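PDB 2VSE: mosquitocidal toxin from Lysinibacillus sphaericus, which kills mosquito larvae, probably by ADP-ribosylating host proteins through its enzymatic domain while its ricin-B-like lectin domains bind carbohydrate. Local coordinates for residues G649-R654 against W688-L693; S553-Q558 against R605-R610. All coordinates share one frame; numbering follows the deposited sequence.

In the fold
Followed from the N terminus, the chain leaves strand 547-551 and passes through 553-558, the connection into the trefoil that begins with strand 560-566. Contact 2 brings this connection against the start of strand 606-611, closing a loop of 46 residues. Contact 1 opens only afterwards: 649-654 meets 688-693 across 33 residues, joining the two outermost strands of the same six-stranded sheet. The two contacts therefore lie in series, neither enclosing nor crossing the other. They still touch in space, their centres about 11 Å apart, because I557 of contact 2 packs on F651 and L690 of contact 1. Together they tie the entering connection to the seam of the barrel.

Contact 1 (G649-R654 against W688-L693)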
ATOM      1  N   GLY A 649      -0.746  15.137   5.273  1.00 48.21           N
ATOM      2  CA  GLY A 649       0.505  14.722   5.922  1.00 47.96           C
ATOM      3  C   GLY A 649       0.581  15.088   7.390  1.00 48.12           C
ATOM      4  O   GLY A 649       1.511  14.678   8.096  1.00 48.16           O
ATOM      5  N   SER A 650      -0.393  15.859   7.860  1.00 47.97           N
ATOM      6  CA  SER A 650      -0.431  16.242   9.267  1.00 47.97           C
ATOM      7  C   SER A 650      -1.106  15.155  10.096  1.00 48.27           C
ATOM      8  O   SER A 650      -1.585  14.145   9.561  1.00 48.24           O
ATOM      9  CB  SER A 650      -1.164  17.572   9.449  1.00 47.72           C
ATOM     10  OG  SER A 650      -2.549  17.438   9.145  1.00 47.91           O
ATOM     11  N   PHE A 651      -1.148  15.377  11.409  1.00 48.41           N
ATOM     12  CA  PHE A 651      -1.777  14.456  12.345  1.00 48.51           C
ATOM     13  C   PHE A 651      -2.802  15.161  13.212  1.00 49.27           C
ATOM     14  O   PHE A 651      -2.716  16.365  13.468  1.00 49.49           O
ATOM     15  CB  PHE A 651      -0.741  13.793  13.261  1.00 47.91           C
ATOM     16  CG  PHE A 651       0.059  12.719  12.585  1.00 46.99           C
ATOM     17  CD1 PHE A 651      -0.255  11.377  12.783  1.00 45.78           C
ATOM     18  CD2 PHE A 651       1.109  13.050  11.728  1.00 45.13           C
ATOM     19  CE1 PHE A 651       0.456  10.386  12.146  1.00 45.75           C
ATOM     20  CE2 PHE A 651       1.839  12.060  11.088  1.00 45.31           C
ATOM     21  CZ  PHE A 651       1.514  10.728  11.290  1.00 46.36           C
ATOM     22  N   ILE A 652      -3.767  14.375  13.657  1.00 49.50           N
ATOM     23  CA  ILE A 652      -4.755  14.770  14.617  1.00 49.58           C
ATOM     24  C   ILE A 652      -4.519  13.760  15.747  1.00 49.67           C
ATOM     25  O   ILE A 652      -4.195  12.594  15.479  1.00 49.69           O
ATOM     26  CB  ILE A 652      -6.167  14.610  13.988  1.00 50.35           C
ATOM     27  CG1 ILE A 652      -6.864  15.963  13.846  1.00 50.08           C
ATOM     28  CG2 ILE A 652      -7.029  13.495  14.678  1.00 48.91           C
ATOM     29  CD1 ILE A 652      -8.016  15.928  12.840  1.00 51.54           C
ATOM     30  N   PHE A 653      -4.675  14.191  16.993  1.00 49.30           N
ATOM     31  CA  PHE A 653      -4.402  13.324  18.133  1.00 49.10           C
ATOM     32  C   PHE A 653      -5.639  13.126  19.002  1.00 49.17           C
ATOM     33  O   PHE A 653      -6.015  14.020  19.757  1.00 49.53           O
ATOM     34  CB  PHE A 653      -3.282  13.914  18.987  1.00 49.11           C
ATOM     35  CG  PHE A 653      -1.945  13.951  18.301  1.00 49.81           C
ATOM     36  CD1 PHE A 653      -1.048  12.897  18.440  1.00 50.61           C
ATOM     37  CD2 PHE A 653      -1.579  15.035  17.527  1.00 49.51           C
ATOM     38  CE1 PHE A 653       0.185  12.929  17.807  1.00 50.99           C
ATOM     39  CE2 PHE A 653      -0.351  15.072  16.897  1.00 50.22           C
ATOM     40  CZ  PHE A 653       0.531  14.023  17.031  1.00 49.84           C
ATOM     41  N   ARG A 654      -6.265  11.960  18.905  1.00 48.73           N
ATOM     42  CA  ARG A 654      -7.449  11.672  19.709  1.00 48.66           C
ATOM     43  C   ARG A 654      -7.038  11.235  21.107  1.00 48.68           C
ATOM     44  O   ARG A 654      -6.052  10.512  21.280  1.00 49.00           O
ATOM     45  CB  ARG A 654      -8.332  10.586  19.070  1.00 48.42           C
ATOM     46  CG  ARG A 654      -8.891  10.952  17.705  1.00 48.42           C
ATOM     47  CD  ARG A 654      -9.614   9.771  17.096  1.00 47.40           C
ATOM     48  NE  ARG A 654     -10.248  10.083  15.813  1.00 47.59           N
ATOM     49  CZ  ARG A 654     -11.460  10.620  15.678  1.00 47.47           C
ATOM     50  NH1 ARG A 654     -12.191  10.927  16.741  1.00 45.52           N
ATOM     51  NH2 ARG A 654     -11.947  10.854  14.467  1.00 47.73           N
ATOM     52  N   TRP A 688      -1.614  18.984  13.285  1.00 48.04           N
ATOM     53  CA  TRP A 688      -0.221  19.266  13.578  1.00 47.88           C
ATOM     54  C   TRP A 688       0.685  18.519  12.622  1.00 47.89           C
ATOM     55  O   TRP A 688       0.412  17.370  12.265  1.00 47.72           O
ATOM     56  CB  TRP A 688       0.133  18.850  15.010  1.00 47.72           C
ATOM     57  CG  TRP A 688      -0.747  19.441  16.102  1.00 47.59           C
ATOM     58  CD1 TRP A 688      -1.995  19.024  16.465  1.00 47.22           C
ATOM     59  CD2 TRP A 688      -0.413  20.511  16.988  1.00 46.89           C
ATOM     60  NE1 TRP A 688      -2.465  19.778  17.505  1.00 45.81           N
ATOM     61  CE2 TRP A 688      -1.515  20.701  17.845  1.00 46.85           C
ATOM     62  CE3 TRP A 688       0.705  21.344  17.128  1.00 47.70           C
ATOM     63  CZ2 TRP A 688      -1.535  21.696  18.833  1.00 46.90           C
ATOM     64  CZ3 TRP A 688       0.686  22.328  18.116  1.00 46.63           C
ATOM     65  CH2 TRP A 688      -0.429  22.492  18.950  1.00 46.77           C
ATOM     66  N   TYR A 689       1.752  19.185  12.199  1.00 47.91           N
ATOM     67  CA  TYR A 689       2.839  18.519  11.504  1.00 48.36           C
ATOM     68  C   TYR A 689       3.891  18.129  12.551  1.00 48.59           C
ATOM     69  O   TYR A 689       4.182  18.911  13.480  1.00 48.33           O
ATOM     70  CB  TYR A 689       3.457  19.429  10.439  1.00 48.37           C
ATOM     71  CG  TYR A 689       2.612  19.640   9.201  1.00 49.81           C
ATOM     72  CD1 TYR A 689       2.319  18.579   8.354  1.00 50.94           C
ATOM     73  CD2 TYR A 689       2.149  20.915   8.839  1.00 50.36           C
ATOM     74  CE1 TYR A 689       1.559  18.754   7.214  1.00 49.45           C
ATOM     75  CE2 TYR A 689       1.395  21.099   7.688  1.00 48.95           C
ATOM     76  CZ  TYR A 689       1.107  20.003   6.888  1.00 49.74           C
ATOM     77  OH  TYR A 689       0.370  20.126   5.732  1.00 51.92           O
ATOM     78  N   LEU A 690       4.458  16.933  12.395  1.00 48.40           N
ATOM     79  CA  LEU A 690       5.430  16.409  13.350  1.00 48.79           C
ATOM     80  C   LEU A 690       6.857  16.624  12.875  1.00 48.46           C
ATOM     81  O   LEU A 690       7.209  16.225  11.781  1.00 48.50           O
ATOM     82  CB  LEU A 690       5.194  14.905  13.609  1.00 49.11           C
ATOM     83  CG  LEU A 690       3.862  14.486  14.245  1.00 50.31           C
ATOM     84  CD1 LEU A 690       3.720  12.969  14.330  1.00 51.63           C
ATOM     85  CD2 LEU A 690       3.737  15.078  15.618  1.00 52.07           C
ATOM     86  N   ARG A 691       7.671  17.279  13.692  1.00 48.75           N
ATOM     87  CA  ARG A 691       9.108  17.297  13.448  1.00 48.41           C
ATOM     88  C   ARG A 691       9.703  16.250  14.340  1.00 48.30           C
ATOM     89  O   ARG A 691       9.693  16.359  15.574  1.00 48.54           O
ATOM     90  CB  ARG A 691       9.755  18.652  13.703  1.00 48.03           C
ATOM     91  CG  ARG A 691      11.275  18.635  13.561  1.00 48.52           C
ATOM     92  CD  ARG A 691      11.848  19.981  13.060  1.00 49.74           C
ATOM     93  NE  ARG A 691      11.252  21.120  13.752  1.00 51.46           N
ATOM     94  CZ  ARG A 691      10.650  22.156  13.170  1.00 50.51           C
ATOM     95  NH1 ARG A 691      10.583  22.264  11.859  1.00 49.92           N
ATOM     96  NH2 ARG A 691      10.142  23.111  13.922  1.00 52.04           N
ATOM     97  N   HIS A 692      10.195  15.214  13.689  1.00 48.35           N
ATOM     98  CA  HIS A 692      10.885  14.155  14.339  1.00 48.48           C
ATOM     99  C   HIS A 692      12.354  14.574  14.406  1.00 48.79           C
ATOM    100  O   HIS A 692      13.107  14.386  13.450  1.00 48.93           O
ATOM    101  CB  HIS A 692      10.689  12.870  13.533  1.00 48.22           C
ATOM    102  CG  HIS A 692      11.225  11.647  14.202  1.00 48.35           C
ATOM    103  ND1 HIS A 692      11.443  10.469  13.524  1.00 49.60           N
ATOM    104  CD2 HIS A 692      11.602  11.418  15.483  1.00 47.94           C
ATOM    105  CE1 HIS A 692      11.922   9.564  14.357  1.00 49.47           C
ATOM    106  NE2 HIS A 692      12.034  10.117  15.551  1.00 49.85           N
ATOM    107  N   LEU A 693      12.745  15.158  15.537  1.00 49.12           N
ATOM    108  CA  LEU A 693      14.097  15.716  15.715  1.00 49.63           C
ATOM    109  C   LEU A 693      15.121  14.609  15.698  1.00 49.86           C
ATOM    110  O   LEU A 693      16.237  14.759  15.211  1.00 50.38           O
ATOM    111  CB  LEU A 693      14.199  16.455  17.050  1.00 49.20           C
ATOM    112  CG  LEU A 693      13.332  17.699  17.172  1.00 48.95           C
ATOM    113  CD1 LEU A 693      12.948  17.974  18.602  1.00 47.42           C
ATOM    114  CD2 LEU A 693      14.046  18.886  16.563  1.00 50.67           C
TER
HETATM  115  O   HOH W   1       3.642  15.537  10.313  1.00 35.37           O
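F651 and W688 form one antiparallel hydrogen-bonded pair, and this single bridge joins strand 651-655 to strand 688-692, the two outermost strands of a six-stranded sheet. Such closure of a sheet on itself makes the barrel of a beta-trefoil. The strand segments run at 100° to each other, with axes 6.3 Å apart at closest approach, so they splay beyond the bridge. F651 N donates to W688 O over 2.7 Å; the return bond, from W688 N to F651 O, is 2.8 Å long. Where the strands part, a water accepts a hydrogen bond from L690 N, 2.6 Å away.

The side chains illustrate how one branched residue can serve two rings. With CG beside the backbone N (chi1 -63°), the L690 branch point lies between the two phenylalanine rings, and its methyls part to different partners. CD1 sits over one face of F651, 3.7 Å from F651 CD2, whereas CD2 meets F653 CZ at the rim, in the plane of that ring. F653 in turn directs an edge toward the face of W688 in an offset edge-to-face pair, its ring centroid 6.0 Å from that of the five-membered ring and the planes at 67°. W688 is the tryptophan of a QxW sequence, the signature of ricin-B-type trefoils, and its NE1 is held by F663 O. F564 of strand 560-566 also touches W688, F653 and L690, and F663 meets the rings of W688 and F653.

Beyond the bridge the contact continues with S650 and Y689. The hydroxyls of both turn to D648, S650 OG to its carboxylate and Y689 OH to its carbonyl. That leaves the S650 methylene for the ring: S650 CB stands over one face of Y689, 4.0 Å from the centroid.

Contact 2 (S553-Q558 against R605-R610); sequences SFNSIQ and RAYKIR
Y607 extends from strand 606-611 to the connection 553-558 and donates a hydrogen bond to I557 O, at an OH-to-O distance of 2.6 Å. The donor lies in the carbonyl plane on a lone pair, with a C=O...donor angle of 136°. The hydroxyl thus ties an irregular segment to a barrel strand, and the chain is wrapped closely about it: N555 CB comes within 3.1 Å of Y607 OH. I557 closes another side. Its CG1 lies between the backbone N and the carbonyl carbon (chi1 64°), a rotation that leans this carbon against Y607 CZ at 3.7 Å.

A second point of contact pairs F554 with R605. The methylene R605 CB lies over one face of the F554 ring, 4.2 Å from its centroid and 28° off the normal, a CH-pi contact. The remainder of the arginine chain runs out extended from CG to NE, and its guanidinium binds E450 in a salt bridge. Between the backbones, one water donates both protons, to F554 O at 2.8 Å and to R605 O at 2.9 Å.

Further out, several residues hold these groups in place. S556 OG is hydrogen-bonded to P643 O, linking the connection to strand 640-645, while Y600 packs beside both F554 and Y607. F554 and R605 also touch L470, and F554 reaches V453, so the connection is embraced by the preceding lectin module as well. R605 itself belongs to a G1 beta bulge, R605 and A606 both facing N601, which shapes the hairpin leading into strand 606-611. Here the connection between successive beta-trefoils packs against a barrel strand of the module it enters.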
ATOM      1  N   SER A 553      -3.507   0.769  11.865  1.00 50.51           N
ATOM      2  CA  SER A 553      -2.445   0.582  12.839  1.00 51.19           C
ATOM      3  C   SER A 553      -2.482   1.634  13.926  1.00 50.21           C
ATOM      4  O   SER A 553      -2.531   2.817  13.638  1.00 50.69           O
ATOM      5  CB  SER A 553      -1.066   0.558  12.187  1.00 51.85           C
ATOM      6  OG  SER A 553      -0.143  -0.022  13.100  1.00 54.75           O
ATOM      7  N   PHE A 554      -2.459   1.189  15.173  1.00 49.56           N
ATOM      8  CA  PHE A 554      -2.419   2.098  16.302  1.00 49.11           C
ATOM      9  C   PHE A 554      -1.036   2.702  16.534  1.00 49.25           C
ATOM     10  O   PHE A 554      -0.945   3.844  16.986  1.00 49.47           O
ATOM     11  CB  PHE A 554      -2.951   1.447  17.578  1.00 48.82           C
ATOM     12  CG  PHE A 554      -4.447   1.553  17.732  1.00 48.56           C
ATOM     13  CD1 PHE A 554      -5.047   2.774  18.036  1.00 46.99           C
ATOM     14  CD2 PHE A 554      -5.259   0.437  17.565  1.00 47.19           C
ATOM     15  CE1 PHE A 554      -6.424   2.874  18.172  1.00 46.09           C
ATOM     16  CE2 PHE A 554      -6.634   0.538  17.695  1.00 46.52           C
ATOM     17  CZ  PHE A 554      -7.216   1.757  17.998  1.00 46.34           C
ATOM     18  N   ASN A 555       0.038   1.967  16.240  1.00 49.42           N
ATOM     19  CA  ASN A 555       1.341   2.623  16.251  1.00 50.04           C
ATOM     20  C   ASN A 555       1.777   3.118  14.870  1.00 50.25           C
ATOM     21  O   ASN A 555       2.662   2.556  14.219  1.00 50.35           O
ATOM     22  CB  ASN A 555       2.427   1.916  17.088  1.00 50.47           C
ATOM     23  CG  ASN A 555       2.915   0.641  16.483  1.00 51.55           C
ATOM     24  OD1 ASN A 555       2.140  -0.170  15.995  1.00 52.89           O
ATOM     25  ND2 ASN A 555       4.220   0.434  16.550  1.00 53.21           N
ATOM     26  N   SER A 556       1.118   4.203  14.471  1.00 50.16           N
ATOM     27  CA  SER A 556       1.274   4.835  13.179  1.00 50.46           C
ATOM     28  C   SER A 556       2.613   5.567  13.034  1.00 50.41           C
ATOM     29  O   SER A 556       3.172   5.654  11.932  1.00 50.71           O
ATOM     30  CB  SER A 556       0.112   5.819  12.985  1.00 50.66           C
ATOM     31  OG  SER A 556      -0.102   6.594  14.151  1.00 50.40           O
ATOM     32  N   ILE A 557       3.114   6.095  14.145  1.00 50.11           N
ATOM     33  CA  ILE A 557       4.372   6.837  14.151  1.00 49.76           C
ATOM     34  C   ILE A 557       5.390   6.155  15.036  1.00 49.54           C
ATOM     35  O   ILE A 557       5.031   5.409  15.937  1.00 49.52           O
ATOM     36  CB  ILE A 557       4.195   8.324  14.600  1.00 50.03           C
ATOM     37  CG1 ILE A 557       3.711   8.451  16.043  1.00 49.23           C
ATOM     38  CG2 ILE A 557       3.249   9.055  13.669  1.00 50.59           C
ATOM     39  CD1 ILE A 557       3.927   9.863  16.617  1.00 49.75           C
ATOM     40  N   GLN A 558       6.665   6.414  14.787  1.00 49.26           N
ATOM     41  CA  GLN A 558       7.687   5.774  15.580  1.00 49.25           C
ATOM     42  C   GLN A 558       8.059   6.589  16.832  1.00 49.00           C
ATOM     43  O   GLN A 558       7.924   7.816  16.861  1.00 48.86           O
ATOM     44  CB  GLN A 558       8.886   5.385  14.712  1.00 49.27           C
ATOM     45  CG  GLN A 558       9.895   6.442  14.461  1.00 52.04           C
ATOM     46  CD  GLN A 558      10.947   5.998  13.464  1.00 55.44           C
ATOM     47  OE1 GLN A 558      10.738   6.076  12.250  1.00 56.88           O
ATOM     48  NE2 GLN A 558      12.092   5.537  13.970  1.00 56.31           N
ATOM     49  N   ARG A 605      -2.638   0.955  23.399  1.00 48.75           N
ATOM     50  CA  ARG A 605      -2.574   1.219  21.956  1.00 48.47           C
ATOM     51  C   ARG A 605      -2.657   2.710  21.675  1.00 48.43           C
ATOM     52  O   ARG A 605      -3.410   3.159  20.816  1.00 48.72           O
ATOM     53  CB  ARG A 605      -3.647   0.433  21.198  1.00 48.23           C
ATOM     54  CG  ARG A 605      -3.459  -1.057  21.315  1.00 47.57           C
ATOM     55  CD  ARG A 605      -4.692  -1.811  20.896  1.00 46.37           C
ATOM     56  NE  ARG A 605      -4.488  -3.244  21.048  1.00 45.90           N
ATOM     57  CZ  ARG A 605      -5.164  -4.026  21.881  1.00 45.29           C
ATOM     58  NH1 ARG A 605      -6.128  -3.537  22.648  1.00 43.78           N
ATOM     59  NH2 ARG A 605      -4.881  -5.316  21.930  1.00 46.17           N
ATOM     60  N   ALA A 606      -1.870   3.467  22.429  1.00 48.46           N
ATOM     61  CA  ALA A 606      -1.860   4.924  22.366  1.00 48.44           C
ATOM     62  C   ALA A 606      -0.500   5.425  22.837  1.00 48.50           C
ATOM     63  O   ALA A 606       0.304   4.646  23.369  1.00 48.32           O
ATOM     64  CB  ALA A 606      -2.977   5.499  23.236  1.00 48.34           C
ATOM     65  N   TYR A 607      -0.253   6.721  22.656  1.00 48.43           N
ATOM     66  CA  TYR A 607       1.053   7.300  22.954  1.00 48.60           C
ATOM     67  C   TYR A 607       1.057   8.188  24.182  1.00 48.80           C
ATOM     68  O   TYR A 607       0.089   8.909  24.465  1.00 48.96           O
ATOM     69  CB  TYR A 607       1.583   8.109  21.766  1.00 48.29           C
ATOM     70  CG  TYR A 607       1.913   7.273  20.557  1.00 48.45           C
ATOM     71  CD1 TYR A 607       3.234   6.963  20.238  1.00 48.46           C
ATOM     72  CD2 TYR A 607       0.903   6.790  19.728  1.00 47.99           C
ATOM     73  CE1 TYR A 607       3.538   6.193  19.118  1.00 48.25           C
ATOM     74  CE2 TYR A 607       1.197   6.019  18.611  1.00 48.20           C
ATOM     75  CZ  TYR A 607       2.513   5.725  18.315  1.00 48.28           C
ATOM     76  OH  TYR A 607       2.795   4.967  17.210  1.00 48.12           O
ATOM     77  N   LYS A 608       2.173   8.145  24.900  1.00 48.99           N
ATOM     78  CA  LYS A 608       2.449   9.119  25.942  1.00 48.95           C
ATOM     79  C   LYS A 608       3.402  10.164  25.393  1.00 49.08           C
ATOM     80  O   LYS A 608       4.407   9.835  24.759  1.00 49.28           O
ATOM     81  CB  LYS A 608       3.045   8.454  27.183  1.00 49.03           C
ATOM     82  CG  LYS A 608       2.895   9.297  28.443  1.00 49.31           C
ATOM     83  CD  LYS A 608       2.869   8.452  29.701  1.00 49.16           C
ATOM     84  CE  LYS A 608       2.404   9.282  30.879  1.00 49.42           C
ATOM     85  NZ  LYS A 608       2.501   8.526  32.150  1.00 49.90           N
ATOM     86  N   ILE A 609       3.060  11.424  25.639  1.00 49.12           N
ATOM     87  CA  ILE A 609       3.808  12.577  25.157  1.00 48.89           C
ATOM     88  C   ILE A 609       4.381  13.323  26.367  1.00 49.22           C
ATOM     89  O   ILE A 609       3.729  14.191  26.960  1.00 48.96           O
ATOM     90  CB  ILE A 609       2.898  13.487  24.321  1.00 48.81           C
ATOM     91  CG1 ILE A 609       2.323  12.684  23.140  1.00 48.69           C
ATOM     92  CG2 ILE A 609       3.661  14.726  23.849  1.00 48.66           C
ATOM     93  CD1 ILE A 609       1.135  13.320  22.455  1.00 48.67           C
ATOM     94  N   ARG A 610       5.601  12.951  26.740  1.00 49.38           N
ATOM     95  CA  ARG A 610       6.261  13.501  27.917  1.00 49.93           C
ATOM     96  C   ARG A 610       7.181  14.638  27.505  1.00 49.80           C
ATOM     97  O   ARG A 610       7.854  14.544  26.480  1.00 50.04           O
ATOM     98  CB  ARG A 610       7.065  12.410  28.644  1.00 50.05           C
ATOM     99  CG  ARG A 610       6.248  11.154  29.013  1.00 51.04           C
ATOM    100  CD  ARG A 610       7.081  10.112  29.734  1.00 51.12           C
ATOM    101  NE  ARG A 610       7.429  10.568  31.076  1.00 54.72           N
ATOM    102  CZ  ARG A 610       6.892  10.112  32.206  1.00 55.38           C
ATOM    103  NH1 ARG A 610       5.976   9.148  32.196  1.00 56.05           N
ATOM    104  NH2 ARG A 610       7.286  10.627  33.358  1.00 55.55           N
TER
HETATM  105  O   HOH W   2      -2.202   5.217  19.094  1.00 42.93           O